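Local coordinates for TssK (PDB 5Y0E), which probably serves as a trimeric baseplate component of the bacterial type VI secretion system, linking the baseplate to the membrane complex, at residues T169-K174 with N178-D183; E119-Y124 with N160-A165. All coordinates share one frame; numbering follows the deposited sequence.

Overall arrangement
Strand 163-174 takes part in both interactions, which lie about 25 Å apart between centres and serve different parts of one mixed sheet. Interaction 2 (119-124 with 160-165) is at the surface, where the loop before strand 124-131 reaches the turn that leads into strand 163-174; it buries little area, and in it leucine methyls meet an indole and the CB of a glutamate, with no hydrogen bond across. Interaction 1 (169-174 with 178-183) is partly buried and far larger. It pairs the far end of the same strand with strand 180-182, an outermost strand of the sheet within the chain, through backbone hydrogen bonds. Leucine and valine contacts line one face there, and an arginine-glutamate pair lies on the other.

Interaction 1. Residues T169-K174 with N178-D183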
loop_
_atom_site.group_PDB
_atom_site.type_symbol
_atom_site.label_atom_id
_atom_site.label_comp_id
_atom_site.label_asym_id
_atom_site.label_seq_id
_atom_site.Cartn_x
_atom_site.Cartn_y
_atom_site.Cartn_z
ATOM N N THR A 169 -2.267 17.265 -22.083
ATOM C CA THR A 169 -3.111 16.546 -23.021
ATOM C C THR A 169 -2.387 16.403 -24.347
ATOM O O THR A 169 -1.317 16.972 -24.567
ATOM C CB THR A 169 -4.443 17.256 -23.217
ATOM O OG1 THR A 169 -5.364 16.361 -23.827
ATOM C CG2 THR A 169 -4.273 18.471 -24.074
ATOM N N ARG A 170 -2.992 15.627 -25.235
ATOM C CA ARG A 170 -2.476 15.454 -26.586
ATOM C C ARG A 170 -3.585 15.703 -27.592
ATOM O O ARG A 170 -4.690 15.164 -27.463
ATOM C CB ARG A 170 -1.888 14.063 -26.787
ATOM C CG ARG A 170 -1.747 13.658 -28.240
ATOM C CD ARG A 170 -1.070 12.295 -28.378
ATOM N NE ARG A 170 0.371 12.426 -28.376
ATOM C CZ ARG A 170 1.142 12.148 -29.417
ATOM N NH1 ARG A 170 0.603 11.694 -30.539
ATOM N NH2 ARG A 170 2.454 12.309 -29.328
ATOM N N VAL A 171 -3.296 16.535 -28.580
ATOM C CA VAL A 171 -4.220 16.760 -29.683
ATOM C C VAL A 171 -3.987 15.684 -30.729
ATOM O O VAL A 171 -2.871 15.515 -31.220
ATOM C CB VAL A 171 -4.049 18.157 -30.293
ATOM C CG1 VAL A 171 -5.114 18.365 -31.340
ATOM C CG2 VAL A 171 -4.153 19.230 -29.236
ATOM N N LEU A 172 -5.034 14.945 -31.058
ATOM C CA LEU A 172 -4.929 13.926 -32.088
ATOM C C LEU A 172 -5.334 14.452 -33.453
ATOM O O LEU A 172 -4.672 14.163 -34.452
ATOM C CB LEU A 172 -5.803 12.728 -31.741
ATOM C CG LEU A 172 -5.341 11.869 -30.578
ATOM C CD1 LEU A 172 -6.359 10.783 -30.327
ATOM C CD2 LEU A 172 -3.966 11.298 -30.852
ATOM N N GLU A 173 -6.407 15.226 -33.504
ATOM C CA GLU A 173 -7.003 15.638 -34.759
ATOM C C GLU A 173 -7.709 16.968 -34.550
ATOM O O GLU A 173 -8.338 17.190 -33.510
ATOM C CB GLU A 173 -7.974 14.563 -35.263
ATOM C CG GLU A 173 -9.091 15.069 -36.151
ATOM C CD GLU A 173 -9.988 13.953 -36.652
ATOM O OE1 GLU A 173 -9.483 13.019 -37.310
ATOM O OE2 GLU A 173 -11.199 14.005 -36.383
ATOM N N LYS A 174 -7.575 17.858 -35.528
ATOM C CA LYS A 174 -8.341 19.094 -35.570
ATOM C C LYS A 174 -9.379 18.926 -36.661
ATOM O O LYS A 174 -9.050 18.969 -37.846
ATOM C CB LYS A 174 -7.448 20.295 -35.834
ATOM C CG LYS A 174 -8.169 21.623 -35.747
ATOM C CD LYS A 174 -7.236 22.741 -36.145
ATOM C CE LYS A 174 -7.932 24.081 -36.131
ATOM N NZ LYS A 174 -6.995 25.175 -36.504
ATOM N N ASN A 178 -12.891 23.024 -36.991
ATOM C CA ASN A 178 -11.894 23.599 -36.096
ATOM C C ASN A 178 -11.971 23.071 -34.662
ATOM O O ASN A 178 -11.137 23.450 -33.844
ATOM C CB ASN A 178 -11.962 25.131 -36.074
ATOM C CG ASN A 178 -11.230 25.748 -37.225
ATOM O OD1 ASN A 178 -10.759 25.047 -38.118
ATOM N ND2 ASN A 178 -11.131 27.068 -37.225
ATOM N N SER A 179 -12.924 22.210 -34.329
ATOM C CA SER A 179 -12.910 21.580 -33.024
ATOM C C SER A 179 -11.765 20.583 -32.936
ATOM O O SER A 179 -11.248 20.100 -33.944
ATOM C CB SER A 179 -14.223 20.866 -32.753
ATOM O OG SER A 179 -14.187 19.571 -33.306
ATOM N N LEU A 180 -11.374 20.275 -31.709
ATOM C CA LEU A 180 -10.257 19.383 -31.450
ATOM C C LEU A 180 -10.734 18.115 -30.773
ATOM O O LEU A 180 -11.613 18.157 -29.914
ATOM C CB LEU A 180 -9.214 20.049 -30.576
ATOM C CG LEU A 180 -8.680 21.416 -31.006
ATOM C CD1 LEU A 180 -8.122 22.115 -29.803
ATOM C CD2 LEU A 180 -7.635 21.283 -32.069
ATOM N N ARG A 181 -10.169 16.989 -31.188
ATOM C CA ARG A 181 -10.345 15.723 -30.499
ATOM C C ARG A 181 -9.060 15.411 -29.750
ATOM O O ARG A 181 -7.967 15.487 -30.321
ATOM C CB ARG A 181 -10.683 14.589 -31.465
ATOM C CG ARG A 181 -10.942 13.257 -30.782
ATOM C CD ARG A 181 -11.405 12.207 -31.779
ATOM N NE ARG A 181 -10.509 12.138 -32.924
ATOM C CZ ARG A 181 -9.550 11.234 -33.068
ATOM N NH1 ARG A 181 -9.371 10.300 -32.144
ATOM N NH2 ARG A 181 -8.772 11.262 -34.144
ATOM N N LEU A 182 -9.190 15.084 -28.474
ATOM C CA LEU A 182 -8.044 14.855 -27.617
ATOM C C LEU A 182 -7.855 13.372 -27.354
ATOM O O LEU A 182 -8.811 12.600 -27.340
ATOM C CB LEU A 182 -8.205 15.587 -26.289
ATOM C CG LEU A 182 -8.293 17.098 -26.392
ATOM C CD1 LEU A 182 -8.612 17.675 -25.032
ATOM C CD2 LEU A 182 -7.008 17.637 -26.910
ATOM N N ASP A 183 -6.612 12.986 -27.138
ATOM C CA ASP A 183 -6.311 11.622 -26.729
ATOM C C ASP A 183 -6.681 11.455 -25.262
ATOM O O ASP A 183 -5.871 11.676 -24.371
ATOM C CB ASP A 183 -4.847 11.304 -26.969
ATOM C CG ASP A 183 -4.496 9.916 -26.551
ATOM O OD1 ASP A 183 -5.405 9.155 -26.165
ATOM O OD2 ASP A 183 -3.307 9.578 -26.600
#
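Arg-181 meets Leu-172 and Glu-173 at its root and again with its guanidinium. Its CB lies 4.1 Å from the carbonyl O of Glu-173; with CG opposite the backbone N (chi1 -177°) the chain runs out straight, then bends at chi3 and lays the guanidinium beside both neighbours. NE is 4.0 Å from Glu-173 OE2, NH1 touches Leu-172 CD1 at 3.6 Å, and NH2 meets Glu-173 CB. A long salt bridge, 3.7 Å from NH2 to Glu-173 OE1, ends the path. The carboxylate carbon comes in at the guanidinium edge, the two planes 78° apart, while Leu-172 CB lies over one face near its rim. Two residues of one strand, Leu-172 and Glu-173, stand against the single Arg-181 of the other, the classic beta bulge of this antiparallel hairpin: Leu-172 N donates to Arg-181 O (3.1 Å) and Arg-181 N to Glu-173 O (3.0 Å). Beyond the bulge, Asp-183 N bonds Arg-170 O at 2.9 Å. On the other face, Val-171 meets Leu-180 and Leu-182 through methyls, with Ile-60 also touching both leucines. The extended Lys-174 lays CG on Leu-180 CD2 (3.7 Å) and carries NZ to a salt bridge with Asp-91 and a hydrogen bond to Ile-89 O.

Interaction 2. Residues E119-Y124 with N160-A165; sequences EALARY and NAEWTA
Leu-121 meets Trp-163 and Glu-162 through its two methyls, one to each. CD2 approaches the indole obliquely where its two rings join, 3.7 Å from Trp-163 NE1 and 3.8 Å from Trp-163 CZ2, with CE2 at a similar distance. The leucine and tryptophan side chains cross at about a right angle, so that a methyl rather than the length of the leucine bears on the aromatic system. CD1 takes the other direction and comes to 4.1 Å from Glu-162 CB, a looser touch between side chains set at a slant. Placing CG beside the backbone N of Leu-121, away from its carbonyl carbon (chi1 -50°), turns the fork of the side chain to Glu-162 and Trp-163.

Trp-163 closes the turn that leads into strand 163-174. Asn-160 to Trp-163 form a type I beta turn closed by Trp-163 N bonding Asn-160 O at 3.1 Å, and the same asparagine makes an Asx turn: its OD1 accepts from Glu-162 N at 2.8 Å, the donor tilted 21° from the carbonyl plane. That OD1 also lies in plane at the edge of the indole, 3.3 Å from Trp-163 CD1. Arg-152 and Met-154 of strand 142-155, with Ala-101 and Pro-103 of strand 96-103, touch the tryptophan as well.

Glu-162 bends at chi2, and its OE2 forms salt bridges with Arg-106 and Arg-109; Leu-121 touches Arg-109 too, so charged and apolar contacts sit side by side here. Further along, Arg-123 holds the loop to the fold by a salt bridge to Asp-71 and hydrogen bonds to Thr-73 OG1 and Pro-103 O, and Tyr-124 packs on Tyr-26 of the second subunit.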
loop_
_atom_site.group_PDB
_atom_site.type_symbol
_atom_site.label_atom_id
_atom_site.label_comp_id
_atom_site.label_asym_id
_atom_site.label_seq_id
_atom_site.Cartn_x
_atom_site.Cartn_y
_atom_site.Cartn_z
ATOM N N GLU A 119 7.645 35.867 -25.329
ATOM C CA GLU A 119 9.058 35.564 -25.189
ATOM C C GLU A 119 9.850 36.178 -24.023
ATOM O O GLU A 119 11.020 36.453 -24.161
ATOM C CB GLU A 119 9.722 36.048 -26.450
ATOM C CG GLU A 119 9.166 37.384 -26.877
ATOM C CD GLU A 119 10.138 38.501 -26.627
ATOM O OE1 GLU A 119 11.336 38.299 -26.854
ATOM O OE2 GLU A 119 9.711 39.586 -26.215
ATOM N N ALA A 120 9.237 36.387 -22.882
ATOM C CA ALA A 120 9.934 36.955 -21.763
ATOM C C ALA A 120 9.948 35.916 -20.683
ATOM O O ALA A 120 8.926 35.434 -20.262
ATOM C CB ALA A 120 9.249 38.209 -21.295
ATOM N N LEU A 121 11.130 35.570 -20.239
ATOM C CA LEU A 121 11.251 34.560 -19.225
ATOM C C LEU A 121 11.096 34.968 -17.785
ATOM O O LEU A 121 11.749 34.433 -16.924
ATOM C CB LEU A 121 12.573 33.863 -19.407
ATOM C CG LEU A 121 12.668 33.465 -20.859
ATOM C CD1 LEU A 121 14.088 33.084 -21.175
ATOM C CD2 LEU A 121 11.739 32.303 -21.098
ATOM N N ALA A 122 10.218 35.905 -17.526
ATOM C CA ALA A 122 9.967 36.328 -16.181
ATOM C C ALA A 122 8.954 35.406 -15.559
ATOM O O ALA A 122 8.066 34.949 -16.208
ATOM C CB ALA A 122 9.465 37.746 -16.172
ATOM N N ARG A 123 9.089 35.145 -14.281
ATOM C CA ARG A 123 8.174 34.263 -13.624
ATOM C C ARG A 123 6.932 34.971 -13.164
ATOM O O ARG A 123 5.910 34.367 -12.998
ATOM C CB ARG A 123 8.854 33.592 -12.449
ATOM C CG ARG A 123 9.758 32.459 -12.852
ATOM C CD ARG A 123 10.726 32.048 -11.777
ATOM N NE ARG A 123 10.039 31.486 -10.646
ATOM C CZ ARG A 123 9.810 30.199 -10.472
ATOM N NH1 ARG A 123 10.211 29.331 -11.354
ATOM N NH2 ARG A 123 9.185 29.785 -9.403
ATOM N N TYR A 124 7.011 36.268 -12.988
ATOM C CA TYR A 124 5.864 36.977 -12.501
ATOM C C TYR A 124 5.462 38.188 -13.292
ATOM O O TYR A 124 6.267 38.816 -13.923
ATOM C CB TYR A 124 6.113 37.400 -11.066
ATOM C CG TYR A 124 6.192 36.266 -10.092
ATOM C CD1 TYR A 124 5.073 35.801 -9.479
ATOM C CD2 TYR A 124 7.388 35.675 -9.791
ATOM C CE1 TYR A 124 5.130 34.773 -8.595
ATOM C CE2 TYR A 124 7.457 34.642 -8.906
ATOM C CZ TYR A 124 6.319 34.200 -8.310
ATOM O OH TYR A 124 6.367 33.174 -7.427
ATOM N N ASN A 160 12.188 24.458 -24.053
ATOM C CA ASN A 160 13.627 24.335 -23.902
ATOM C C ASN A 160 13.962 24.378 -22.419
ATOM O O ASN A 160 13.080 24.452 -21.568
ATOM C CB ASN A 160 14.352 25.428 -24.685
ATOM C CG ASN A 160 13.960 26.805 -24.250
ATOM O OD1 ASN A 160 13.813 27.087 -23.068
ATOM N ND2 ASN A 160 13.778 27.681 -25.216
ATOM N N ALA A 161 15.255 24.373 -22.113
ATOM C CA ALA A 161 15.732 24.325 -20.734
ATOM C C ALA A 161 15.383 25.555 -19.918
ATOM O O ALA A 161 15.657 25.566 -18.721
ATOM C CB ALA A 161 17.244 24.139 -20.707
ATOM N N GLU A 162 14.828 26.593 -20.514
ATOM C CA GLU A 162 14.420 27.742 -19.729
ATOM C C GLU A 162 13.019 27.589 -19.187
ATOM O O GLU A 162 12.468 28.547 -18.645
ATOM C CB GLU A 162 14.525 29.024 -20.555
ATOM C CG GLU A 162 15.870 29.230 -21.255
ATOM C CD GLU A 162 17.072 28.949 -20.356
ATOM O OE1 GLU A 162 18.050 28.351 -20.848
ATOM O OE2 GLU A 162 17.057 29.323 -19.165
ATOM N N TRP A 163 12.430 26.410 -19.315
ATOM C CA TRP A 163 11.095 26.168 -18.808
ATOM C C TRP A 163 11.074 24.821 -18.120
ATOM O O TRP A 163 11.847 23.929 -18.465
ATOM C CB TRP A 163 10.044 26.168 -19.917
ATOM C CG TRP A 163 9.979 27.402 -20.730
ATOM C CD1 TRP A 163 10.866 27.809 -21.685
ATOM C CD2 TRP A 163 8.955 28.396 -20.684
ATOM N NE1 TRP A 163 10.461 29.002 -22.222
ATOM C CE2 TRP A 163 9.289 29.382 -21.625
ATOM C CE3 TRP A 163 7.796 28.549 -19.938
ATOM C CZ2 TRP A 163 8.506 30.494 -21.833
ATOM C CZ3 TRP A 163 7.028 29.650 -20.145
ATOM C CH2 TRP A 163 7.379 30.609 -21.083
ATOM N N THR A 164 10.207 24.693 -17.125
ATOM C CA THR A 164 9.716 23.392 -16.722
ATOM C C THR A 164 8.252 23.333 -17.087
ATOM O O THR A 164 7.607 24.355 -17.300
ATOM C CB THR A 164 9.891 23.106 -15.227
ATOM O OG1 THR A 164 9.084 23.999 -14.460
ATOM C CG2 THR A 164 11.328 23.216 -14.813
ATOM N N ALA A 165 7.729 22.122 -17.176
ATOM C CA ALA A 165 6.373 21.987 -17.670
ATOM C C ALA A 165 5.762 20.694 -17.178
ATOM O O ALA A 165 6.462 19.718 -16.912
ATOM C CB ALA A 165 6.339 22.025 -19.196
#